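Local coordinates for protein 11S globulin (Wrightia tinctoria, PDB 5WXU) that binds the plant hormone auxin (indole-3-acetic acid) and probably serves as a seed storage protein, at residues R48-L52 against R73-C77; E88-V94 against Y257-D263; L338-I344 against K396-G402. Numbering follows the deposited sequence.

Interaction 1. Residues R48-L52 against R73-C77. With GOL (glycerol), chain T.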
loop_
_atom_site.group_PDB
_atom_site.type_symbol
_atom_site.label_atom_id
_atom_site.label_comp_id
_atom_site.label_asym_id
_atom_site.label_seq_id
_atom_site.Cartn_x
_atom_site.Cartn_y
_atom_site.Cartn_z
ATOM N N ARG B 48 -28.217 -25.329 -13.978
ATOM C CA ARG B 48 -29.263 -25.014 -13.049
ATOM C C ARG B 48 -28.689 -24.648 -11.675
ATOM O O ARG B 48 -27.635 -25.141 -11.299
ATOM C CB ARG B 48 -30.264 -26.187 -12.940
ATOM C CG ARG B 48 -30.042 -27.226 -11.836
ATOM C CD ARG B 48 -31.120 -28.331 -11.872
ATOM N NE ARG B 48 -32.481 -27.782 -11.829
ATOM C CZ ARG B 48 -33.602 -28.506 -11.811
ATOM N NH1 ARG B 48 -33.563 -29.837 -11.804
ATOM N NH2 ARG B 48 -34.786 -27.889 -11.777
ATOM N N VAL B 49 -29.378 -23.761 -10.967
ATOM C CA VAL B 49 -29.148 -23.497 -9.569
ATOM C C VAL B 49 -30.524 -23.603 -8.893
ATOM O O VAL B 49 -31.550 -23.577 -9.569
ATOM C CB VAL B 49 -28.385 -22.162 -9.357
ATOM C CG1 VAL B 49 -27.174 -22.100 -10.288
ATOM C CG2 VAL B 49 -29.268 -20.970 -9.556
ATOM N N ASN B 50 -30.552 -23.897 -7.617
ATOM C CA ASN B 50 -31.810 -24.068 -6.905
ATOM C C ASN B 50 -31.561 -23.494 -5.550
ATOM O O ASN B 50 -30.460 -23.596 -5.062
ATOM C CB ASN B 50 -32.206 -25.567 -6.737
ATOM C CG ASN B 50 -32.376 -26.281 -8.062
ATOM O OD1 ASN B 50 -31.541 -27.104 -8.447
ATOM N ND2 ASN B 50 -33.438 -25.953 -8.786
ATOM N N PRO B 51 -32.583 -22.946 -4.917
ATOM C CA PRO B 51 -32.523 -22.701 -3.482
ATOM C C PRO B 51 -32.319 -24.027 -2.792
ATOM O O PRO B 51 -32.785 -25.106 -3.296
ATOM C CB PRO B 51 -33.910 -22.106 -3.145
ATOM C CG PRO B 51 -34.542 -21.773 -4.439
ATOM C CD PRO B 51 -33.930 -22.646 -5.459
ATOM N N LEU B 52 -31.563 -23.987 -1.700
ATOM C CA LEU B 52 -31.081 -25.205 -1.057
ATOM C C LEU B 52 -31.465 -25.135 0.388
ATOM O O LEU B 52 -31.450 -24.050 0.987
ATOM C CB LEU B 52 -29.517 -25.304 -1.116
ATOM C CG LEU B 52 -28.888 -25.280 -2.492
ATOM C CD1 LEU B 52 -27.378 -25.396 -2.414
ATOM C CD2 LEU B 52 -29.486 -26.459 -3.257
ATOM N N ARG B 73 -23.091 -28.901 -6.279
ATOM C CA ARG B 73 -22.399 -28.154 -7.323
ATOM C C ARG B 73 -22.380 -26.620 -7.041
ATOM O O ARG B 73 -21.338 -25.977 -7.232
ATOM C CB ARG B 73 -22.988 -28.455 -8.706
ATOM C CG ARG B 73 -22.345 -29.659 -9.369
ATOM C CD ARG B 73 -22.776 -29.842 -10.805
ATOM N NE ARG B 73 -22.213 -28.900 -11.800
ATOM C CZ ARG B 73 -20.939 -28.830 -12.202
ATOM N NH1 ARG B 73 -20.005 -29.609 -11.680
ATOM N NH2 ARG B 73 -20.573 -27.958 -13.130
ATOM N N GLU B 74 -23.507 -26.079 -6.594
ATOM C CA GLU B 74 -23.597 -24.648 -6.199
ATOM C C GLU B 74 -22.477 -24.240 -5.204
ATOM O O GLU B 74 -21.763 -23.233 -5.421
ATOM C CB GLU B 74 -24.910 -24.273 -5.539
ATOM C CG GLU B 74 -26.149 -24.225 -6.409
ATOM C CD GLU B 74 -26.824 -25.581 -6.638
ATOM O OE1 GLU B 74 -26.227 -26.656 -6.335
ATOM O OE2 GLU B 74 -27.946 -25.559 -7.141
ATOM N N LEU B 75 -22.382 -24.998 -4.116
ATOM C CA LEU B 75 -21.429 -24.717 -3.034
ATOM C C LEU B 75 -20.000 -24.941 -3.469
ATOM O O LEU B 75 -19.084 -24.168 -3.083
ATOM C CB LEU B 75 -21.721 -25.542 -1.779
ATOM C CG LEU B 75 -22.591 -24.863 -0.742
ATOM C CD1 LEU B 75 -23.984 -24.716 -1.229
ATOM C CD2 LEU B 75 -22.631 -25.541 0.613
ATOM N N GLN B 76 -19.764 -26.009 -4.243
ATOM C CA GLN B 76 -18.423 -26.260 -4.747
ATOM C C GLN B 76 -17.976 -25.168 -5.674
ATOM O O GLN B 76 -16.809 -24.802 -5.602
ATOM C CB GLN B 76 -18.340 -27.565 -5.507
ATOM C CG GLN B 76 -18.660 -28.735 -4.640
ATOM C CD GLN B 76 -17.488 -29.595 -4.342
ATOM O OE1 GLN B 76 -17.256 -29.970 -3.170
ATOM N NE2 GLN B 76 -16.758 -29.972 -5.389
ATOM N N CYS B 77 -18.880 -24.671 -6.528
ATOM C CA CYS B 77 -18.581 -23.557 -7.472
ATOM C C CYS B 77 -18.252 -22.253 -6.683
ATOM O O CYS B 77 -17.249 -21.568 -6.960
ATOM C CB CYS B 77 -19.767 -23.259 -8.432
ATOM S SG CYS B 77 -19.678 -21.660 -9.274
HETATM C C1 GOL T . -26.680 -30.497 -7.483
HETATM O O1 GOL T . -25.296 -30.632 -7.046
HETATM C C2 GOL T . -27.351 -29.181 -7.055
HETATM O O2 GOL T . -27.276 -29.059 -5.603
HETATM C C3 GOL T . -28.810 -29.034 -7.559
HETATM O O3 GOL T . -29.169 -27.696 -8.016
#
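A folded glutamate can span a gap that the two backbones never close, and Glu74 is a clear case. It sits in the first turn of helix 73-78, facing the extended segment 48-52, with its CA 6.6 Å from that of Val49. Its m, p conformation bends the chain at CG, so that the carboxylate lies alongside the extended backbone. There Glu74 OE2 accepts a hydrogen bond from Asn50 N at 3.1 Å and lies 3.4 Å from Val49 CA. The aliphatic part lies nearer the helix backbone, beside Glu74 CB. Leu52, in the m, t rotamer, directs CD1 at the helix, 4.1 Å from Glu74 CB and 3.7 Å from Leu75 CD1. Leu75 leaves its CA sideways, but with chi1 at -94°, off the usual wells, and chi2 p, its CD1 reaches Leu52. A glycerol, probably from the crystallisation liquor, fills the polar end of the gap. The helix amide Arg73 N donates to its O1 at 2.9 Å in a nearly straight bond, while the glycerol O3 lies 2.6 Å from Glu74 OE2 and 2.5 Å from Asn50 OD1, the m rotamer of Asn50 turning that oxygen to the same spot. Behind the extended segment, the backbones of Val49 and Leu52 bond to Val375 and Leu385 of the second cupin region; on the helix side, Cys77 forms the disulfide to Cys44. With one direct hydrogen bond and a small leucine contact, burying 197 Å², the chemistry implies a modest junction whose polar half is open enough for a glycerol in this crystal.

Interaction 2. Residues E88-V94 against Y257-D263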
loop_
_atom_site.group_PDB
_atom_site.type_symbol
_atom_site.label_atom_id
_atom_site.label_comp_id
_atom_site.label_asym_id
_atom_site.label_seq_id
_atom_site.Cartn_x
_atom_site.Cartn_y
_atom_site.Cartn_z
ATOM N N GLU B 88 -29.580 -23.136 22.091
ATOM C CA GLU B 88 -30.604 -22.933 23.124
ATOM C C GLU B 88 -30.277 -21.910 24.140
ATOM O O GLU B 88 -29.130 -21.544 24.350
ATOM C CB GLU B 88 -30.879 -24.256 23.853
ATOM C CG GLU B 88 -31.538 -25.263 22.947
ATOM C CD GLU B 88 -31.643 -26.667 23.578
ATOM O OE1 GLU B 88 -31.613 -26.799 24.841
ATOM O OE2 GLU B 88 -31.729 -27.659 22.800
ATOM N N ASN B 89 -31.287 -21.490 24.892
ATOM C CA ASN B 89 -31.065 -20.669 26.083
ATOM C C ASN B 89 -30.019 -21.286 27.028
ATOM O O ASN B 89 -30.018 -22.443 27.218
ATOM C CB ASN B 89 -32.404 -20.489 26.854
ATOM C CG ASN B 89 -32.205 -19.936 28.269
ATOM O OD1 ASN B 89 -32.277 -20.707 29.265
ATOM N ND2 ASN B 89 -31.897 -18.641 28.382
ATOM N N ARG B 90 -29.127 -20.453 27.549
ATOM C CA ARG B 90 -27.993 -20.803 28.368
ATOM C C ARG B 90 -27.033 -21.819 27.716
ATOM O O ARG B 90 -26.220 -22.415 28.405
ATOM C CB ARG B 90 -28.471 -21.208 29.742
ATOM C CG ARG B 90 -29.055 -20.032 30.515
ATOM C CD ARG B 90 -29.483 -20.381 31.934
ATOM N NE ARG B 90 -29.950 -19.161 32.594
ATOM C CZ ARG B 90 -30.259 -19.048 33.884
ATOM N NH1 ARG B 90 -30.172 -20.099 34.709
ATOM N NH2 ARG B 90 -30.659 -17.862 34.348
ATOM N N GLY B 91 -27.087 -21.937 26.376
ATOM C CA GLY B 91 -26.182 -22.768 25.614
ATOM C C GLY B 91 -24.843 -22.069 25.297
ATOM O O GLY B 91 -24.824 -20.881 24.853
ATOM N N LEU B 92 -23.763 -22.837 25.505
ATOM C CA LEU B 92 -22.372 -22.433 25.232
ATOM C C LEU B 92 -21.819 -23.250 24.068
ATOM O O LEU B 92 -21.742 -24.492 24.137
ATOM C CB LEU B 92 -21.543 -22.563 26.514
ATOM C CG LEU B 92 -20.029 -22.445 26.430
ATOM C CD1 LEU B 92 -19.711 -21.038 25.874
ATOM C CD2 LEU B 92 -19.398 -22.641 27.804
ATOM N N PHE B 93 -21.481 -22.573 22.938
ATOM C CA PHE B 93 -20.916 -23.198 21.793
ATOM C C PHE B 93 -19.391 -23.251 22.043
ATOM O O PHE B 93 -18.753 -22.216 22.240
ATOM C CB PHE B 93 -21.273 -22.365 20.525
ATOM C CG PHE B 93 -20.887 -22.973 19.196
ATOM C CD1 PHE B 93 -20.699 -24.320 18.995
ATOM C CD2 PHE B 93 -20.813 -22.149 18.072
ATOM C CE1 PHE B 93 -20.448 -24.850 17.746
ATOM C CE2 PHE B 93 -20.522 -22.677 16.795
ATOM C CZ PHE B 93 -20.311 -24.035 16.645
ATOM N N VAL B 94 -18.866 -24.473 22.163
ATOM C CA VAL B 94 -17.502 -24.778 22.546
ATOM C C VAL B 94 -16.552 -23.991 21.583
ATOM O O VAL B 94 -16.753 -24.017 20.371
ATOM C CB VAL B 94 -17.257 -26.266 22.455
ATOM C CG1 VAL B 94 -15.802 -26.632 22.677
ATOM C CG2 VAL B 94 -18.120 -27.037 23.487
ATOM N N TYR B 257 -21.175 -30.332 21.191
ATOM C CA TYR B 257 -20.315 -29.133 21.134
ATOM C C TYR B 257 -21.047 -27.868 21.470
ATOM O O TYR B 257 -20.547 -26.756 21.258
ATOM C CB TYR B 257 -19.682 -29.057 19.733
ATOM C CG TYR B 257 -18.792 -30.222 19.448
ATOM C CD1 TYR B 257 -19.272 -31.384 18.913
ATOM C CD2 TYR B 257 -17.470 -30.175 19.804
ATOM C CE1 TYR B 257 -18.417 -32.466 18.749
ATOM C CE2 TYR B 257 -16.611 -31.220 19.588
ATOM C CZ TYR B 257 -17.081 -32.354 19.032
ATOM O OH TYR B 257 -16.169 -33.387 18.862
ATOM N N MET B 258 -22.257 -28.001 22.026
ATOM C CA MET B 258 -22.960 -26.895 22.644
ATOM C C MET B 258 -23.465 -27.440 23.979
ATOM O O MET B 258 -24.157 -28.473 23.969
ATOM C CB MET B 258 -24.156 -26.395 21.832
ATOM C CG MET B 258 -23.879 -25.934 20.418
ATOM S SD MET B 258 -25.407 -25.482 19.615
ATOM C CE MET B 258 -24.889 -25.117 17.922
ATOM N N VAL B 259 -23.018 -26.852 25.064
ATOM C CA VAL B 259 -23.349 -27.330 26.427
ATOM C C VAL B 259 -24.188 -26.340 27.218
ATOM O O VAL B 259 -24.048 -25.096 27.128
ATOM C CB VAL B 259 -22.105 -27.679 27.199
ATOM C CG1 VAL B 259 -21.284 -28.697 26.418
ATOM C CG2 VAL B 259 -21.263 -26.456 27.566
ATOM N N ARG B 260 -25.061 -26.880 28.076
ATOM C CA ARG B 260 -25.894 -26.066 28.913
ATOM C C ARG B 260 -25.159 -25.563 30.092
ATOM O O ARG B 260 -24.520 -26.319 30.778
ATOM C CB ARG B 260 -27.066 -26.883 29.447
ATOM C CG ARG B 260 -27.967 -26.035 30.356
ATOM C CD ARG B 260 -29.446 -26.362 30.163
ATOM N NE ARG B 260 -29.898 -25.926 28.838
ATOM C CZ ARG B 260 -30.193 -26.720 27.799
ATOM N NH1 ARG B 260 -30.113 -28.056 27.877
ATOM N NH2 ARG B 260 -30.579 -26.159 26.650
ATOM N N VAL B 261 -25.264 -24.283 30.368
ATOM C CA VAL B 261 -24.702 -23.695 31.553
ATOM C C VAL B 261 -25.931 -23.368 32.439
ATOM O O VAL B 261 -26.670 -22.431 32.155
ATOM C CB VAL B 261 -23.919 -22.417 31.215
ATOM C CG1 VAL B 261 -23.227 -21.805 32.446
ATOM C CG2 VAL B 261 -22.942 -22.715 30.084
ATOM N N ARG B 262 -26.126 -24.131 33.515
ATOM C CA ARG B 262 -27.430 -24.135 34.206
ATOM C C ARG B 262 -27.759 -22.803 34.855
ATOM O O ARG B 262 -28.888 -22.322 34.723
ATOM C CB ARG B 262 -27.534 -25.304 35.237
ATOM C CG ARG B 262 -26.491 -25.292 36.370
ATOM C CD ARG B 262 -26.677 -26.393 37.426
ATOM N NE ARG B 262 -27.349 -25.922 38.651
ATOM C CZ ARG B 262 -27.539 -26.650 39.761
ATOM N NH1 ARG B 262 -27.119 -27.911 39.840
ATOM N NH2 ARG B 262 -28.162 -26.116 40.814
ATOM N N ASP B 263 -26.779 -22.196 35.527
ATOM C CA ASP B 263 -26.998 -20.971 36.285
ATOM C C ASP B 263 -26.522 -19.745 35.523
ATOM O O ASP B 263 -26.380 -18.684 36.107
ATOM C CB ASP B 263 -26.282 -21.045 37.649
ATOM C CG ASP B 263 -26.703 -22.285 38.464
ATOM O OD1 ASP B 263 -25.835 -22.890 39.147
ATOM O OD2 ASP B 263 -27.895 -22.684 38.351
#
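An antiparallel ladder lets two strands meet each other's amides and carbonyls; here, at 148°, it adds strand 258-260, far along the chain, to the sheet of the first cupin region through strand 91-98. Leu92 and Val259 form the hydrogen-bonded pair: Leu92 N donates to Val259 O and Val259 N to Leu92 O, both at 2.8 Å. The ladder continues at either end, with Val94 N reaching Tyr257 O at 3.0 Å and Val261 N reaching Arg90 O at 2.9 Å. A type II turn, closed by Gly91 N to Glu88 O at 2.9 Å, leads into the first strand; a CB on Gly91 would collide with Glu88 O. Backbone groups facing elsewhere also find partners: Gly91 and Phe93 bond to Asn172 and Ala170 of strand 168-172, and Arg260 N donates to Glu61 OE1. Of the side chains, Arg90 NH1 donates to Arg262 O at 2.6 Å, Glu88 forms a salt bridge with Arg260 (bridging atoms uncertainly placed), and Asn89 ND2 turns to Ala174 O. Met258 SD lies 5.5 Å from the Phe93 ring centroid in an oblique Met-aromatic contact; on the opposite face of the sheet, Leu92 and Val259 pack against Val437 and Asn436 of a neighbouring subunit. The chemistry implies a pairing within a larger sheet, its polar needs largely met by backbone, with apolar side chains meeting the neighbour.

Interaction 3. Residues L338-I344 against K396-G402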
loop_
_atom_site.group_PDB
_atom_site.type_symbol
_atom_site.label_atom_id
_atom_site.label_comp_id
_atom_site.label_asym_id
_atom_site.label_seq_id
_atom_site.Cartn_x
_atom_site.Cartn_y
_atom_site.Cartn_z
ATOM N N LEU B 338 -37.192 -5.868 0.905
ATOM C CA LEU B 338 -38.158 -5.476 -0.083
ATOM C C LEU B 338 -39.546 -5.489 0.488
ATOM O O LEU B 338 -39.982 -6.452 1.090
ATOM C CB LEU B 338 -38.106 -6.373 -1.321
ATOM C CG LEU B 338 -36.791 -6.318 -2.095
ATOM C CD1 LEU B 338 -36.804 -7.370 -3.185
ATOM C CD2 LEU B 338 -36.537 -4.932 -2.662
ATOM N N TYR B 339 -40.243 -4.383 0.231
ATOM C CA TYR B 339 -41.665 -4.341 0.457
ATOM C C TYR B 339 -42.428 -5.244 -0.474
ATOM O O TYR B 339 -41.959 -5.686 -1.526
ATOM C CB TYR B 339 -42.177 -2.912 0.370
ATOM C CG TYR B 339 -41.680 -2.013 1.484
ATOM C CD1 TYR B 339 -42.084 -2.234 2.798
ATOM C CD2 TYR B 339 -40.862 -0.954 1.244
ATOM C CE1 TYR B 339 -41.636 -1.426 3.829
ATOM C CE2 TYR B 339 -40.406 -0.121 2.260
ATOM C CZ TYR B 339 -40.770 -0.359 3.548
ATOM O OH TYR B 339 -40.290 0.481 4.543
ATOM N N PRO B 340 -43.724 -5.486 -0.123
ATOM C CA PRO B 340 -44.392 -6.439 -0.987
ATOM C C PRO B 340 -44.409 -6.067 -2.457
ATOM O O PRO B 340 -44.654 -4.928 -2.791
ATOM C CB PRO B 340 -45.821 -6.501 -0.393
ATOM C CG PRO B 340 -45.616 -6.250 1.022
ATOM C CD PRO B 340 -44.438 -5.251 1.128
ATOM N N ASN B 341 -44.120 -7.028 -3.331
ATOM C CA ASN B 341 -44.057 -6.829 -4.772
ATOM C C ASN B 341 -42.920 -5.938 -5.347
ATOM O O ASN B 341 -42.835 -5.782 -6.576
ATOM C CB ASN B 341 -45.373 -6.302 -5.315
ATOM C CG ASN B 341 -46.553 -7.140 -4.836
ATOM O OD1 ASN B 341 -47.499 -6.608 -4.239
ATOM N ND2 ASN B 341 -46.476 -8.432 -5.069
ATOM N N ALA B 342 -42.059 -5.412 -4.475
ATOM C CA ALA B 342 -40.906 -4.574 -4.918
ATOM C C ALA B 342 -39.794 -5.469 -5.496
ATOM O O ALA B 342 -39.768 -6.733 -5.277
ATOM C CB ALA B 342 -40.416 -3.771 -3.721
ATOM N N MET B 343 -38.899 -4.865 -6.306
ATOM C CA MET B 343 -37.843 -5.619 -7.003
ATOM C C MET B 343 -36.492 -4.974 -6.714
ATOM O O MET B 343 -36.416 -3.772 -6.354
ATOM C CB MET B 343 -38.044 -5.596 -8.512
ATOM C CG MET B 343 -39.264 -6.403 -8.909
ATOM S SD MET B 343 -39.490 -6.077 -10.675
ATOM C CE MET B 343 -39.760 -7.698 -11.316
ATOM N N ILE B 344 -35.457 -5.811 -6.764
ATOM C CA ILE B 344 -34.123 -5.297 -6.975
ATOM C C ILE B 344 -33.918 -5.307 -8.484
ATOM O O ILE B 344 -34.351 -6.253 -9.198
ATOM C CB ILE B 344 -33.048 -6.153 -6.278
ATOM C CG1 ILE B 344 -33.207 -6.181 -4.750
ATOM C CG2 ILE B 344 -31.668 -5.595 -6.546
ATOM C CD1 ILE B 344 -33.011 -4.879 -4.022
ATOM N N LYS B 396 -34.934 -10.356 -8.826
ATOM C CA LYS B 396 -35.657 -10.745 -7.633
ATOM C C LYS B 396 -36.897 -9.848 -7.535
ATOM O O LYS B 396 -36.825 -8.634 -7.797
ATOM C CB LYS B 396 -34.810 -10.567 -6.321
ATOM C CG LYS B 396 -33.373 -11.117 -6.340
ATOM C CD LYS B 396 -32.641 -11.025 -4.958
ATOM C CE LYS B 396 -31.296 -10.283 -4.984
ATOM N NZ LYS B 396 -30.160 -11.114 -4.440
ATOM N N GLN B 397 -38.029 -10.448 -7.127
ATOM C CA GLN B 397 -39.238 -9.688 -6.786
ATOM C C GLN B 397 -39.834 -10.294 -5.539
ATOM O O GLN B 397 -39.996 -11.534 -5.458
ATOM C CB GLN B 397 -40.283 -9.784 -7.866
ATOM C CG GLN B 397 -41.545 -8.976 -7.534
ATOM C CD GLN B 397 -42.433 -8.767 -8.715
ATOM O OE1 GLN B 397 -42.490 -9.592 -9.635
ATOM N NE2 GLN B 397 -43.175 -7.657 -8.689
ATOM N N ALA B 398 -40.180 -9.443 -4.613
ATOM C CA ALA B 398 -40.770 -9.912 -3.336
ATOM C C ALA B 398 -42.197 -10.342 -3.604
ATOM O O ALA B 398 -42.889 -9.794 -4.493
ATOM C CB ALA B 398 -40.795 -8.842 -2.288
ATOM N N GLY B 399 -42.642 -11.289 -2.815
ATOM C CA GLY B 399 -44.051 -11.646 -2.834
ATOM C C GLY B 399 -44.848 -10.748 -1.933
ATOM O O GLY B 399 -44.382 -9.728 -1.413
ATOM N N PRO B 400 -46.125 -11.134 -1.681
ATOM C CA PRO B 400 -47.055 -10.341 -0.893
ATOM C C PRO B 400 -46.711 -10.059 0.588
ATOM O O PRO B 400 -47.290 -9.152 1.159
ATOM C CB PRO B 400 -48.385 -11.130 -1.046
ATOM C CG PRO B 400 -47.985 -12.493 -1.401
ATOM C CD PRO B 400 -46.640 -12.488 -2.023
ATOM N N GLN B 401 -45.737 -10.752 1.161
ATOM C CA GLN B 401 -45.332 -10.553 2.567
ATOM C C GLN B 401 -43.977 -9.811 2.604
ATOM O O GLN B 401 -43.421 -9.609 3.694
ATOM C CB GLN B 401 -45.213 -11.875 3.368
ATOM C CG GLN B 401 -46.561 -12.446 3.872
ATOM C CD GLN B 401 -47.406 -12.883 2.699
ATOM O OE1 GLN B 401 -46.933 -13.676 1.844
ATOM N NE2 GLN B 401 -48.647 -12.333 2.597
ATOM N N GLY B 402 -43.436 -9.442 1.444
ATOM C CA GLY B 402 -42.124 -8.779 1.491
ATOM C C GLY B 402 -41.095 -9.861 1.392
ATOM O O GLY B 402 -41.411 -11.051 1.268
HETATM O O HOH W 1 -45.064 -10.305 -5.959
#
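Segment 338-344 reverses direction through a type II turn from Tyr339 to Ala342, and segment 396-402 leaves its strand through a type I turn from Gly399 to Gly402, so both pass here between the two sheets of the second cupin region. Ala398 N donates to Ala342 O at 2.8 Å; beside it Met343 and Gln397 form an antiparallel non-hydrogen-bonded pair, CA to CA 4.3 Å. At the turns, Asn341 N makes only weak bonds, to Ala398 O and Gly399 O. Gly402, at phi 90°, packs its CA 3.2 Å from Leu338 O, where a CB would clash. Among the side chains, Gln397 NE2 extends the bonding by donating to Asn341 O at 2.8 Å, and a water links Asn341 ND2 to Ala398 O. Leu338 CB meets Ala398 CB at 3.8 Å, whereas Met343 and Gln397 touch each other and also Phe233 of a neighbouring subunit. A side-chain amide and a water therefore supplement backbone bonding where the turns disrupt regular pairing.

The three contacts follow one another along the chain without touching. Interactions 1 and 3 are the nearest, their closest atoms about 11 Å apart and their centres 23 Å; interaction 2 stands about 33 Å from interaction 1 and 37 Å from interaction 3, centre to centre. Segment 88-94 belongs to the first cupin region and interaction 3 to the second, while segment 48-52 of interaction 1 reaches from the first region to backbone of the second. All three reach other subunits of the hexamer, interaction 1 through the backbone of Cys77. All lie away from the auxin pocket at Gly119, Cys120 and Pro121 and from Arg427, another auxin-binding residue, consistent with a part in the scaffold and its assembly.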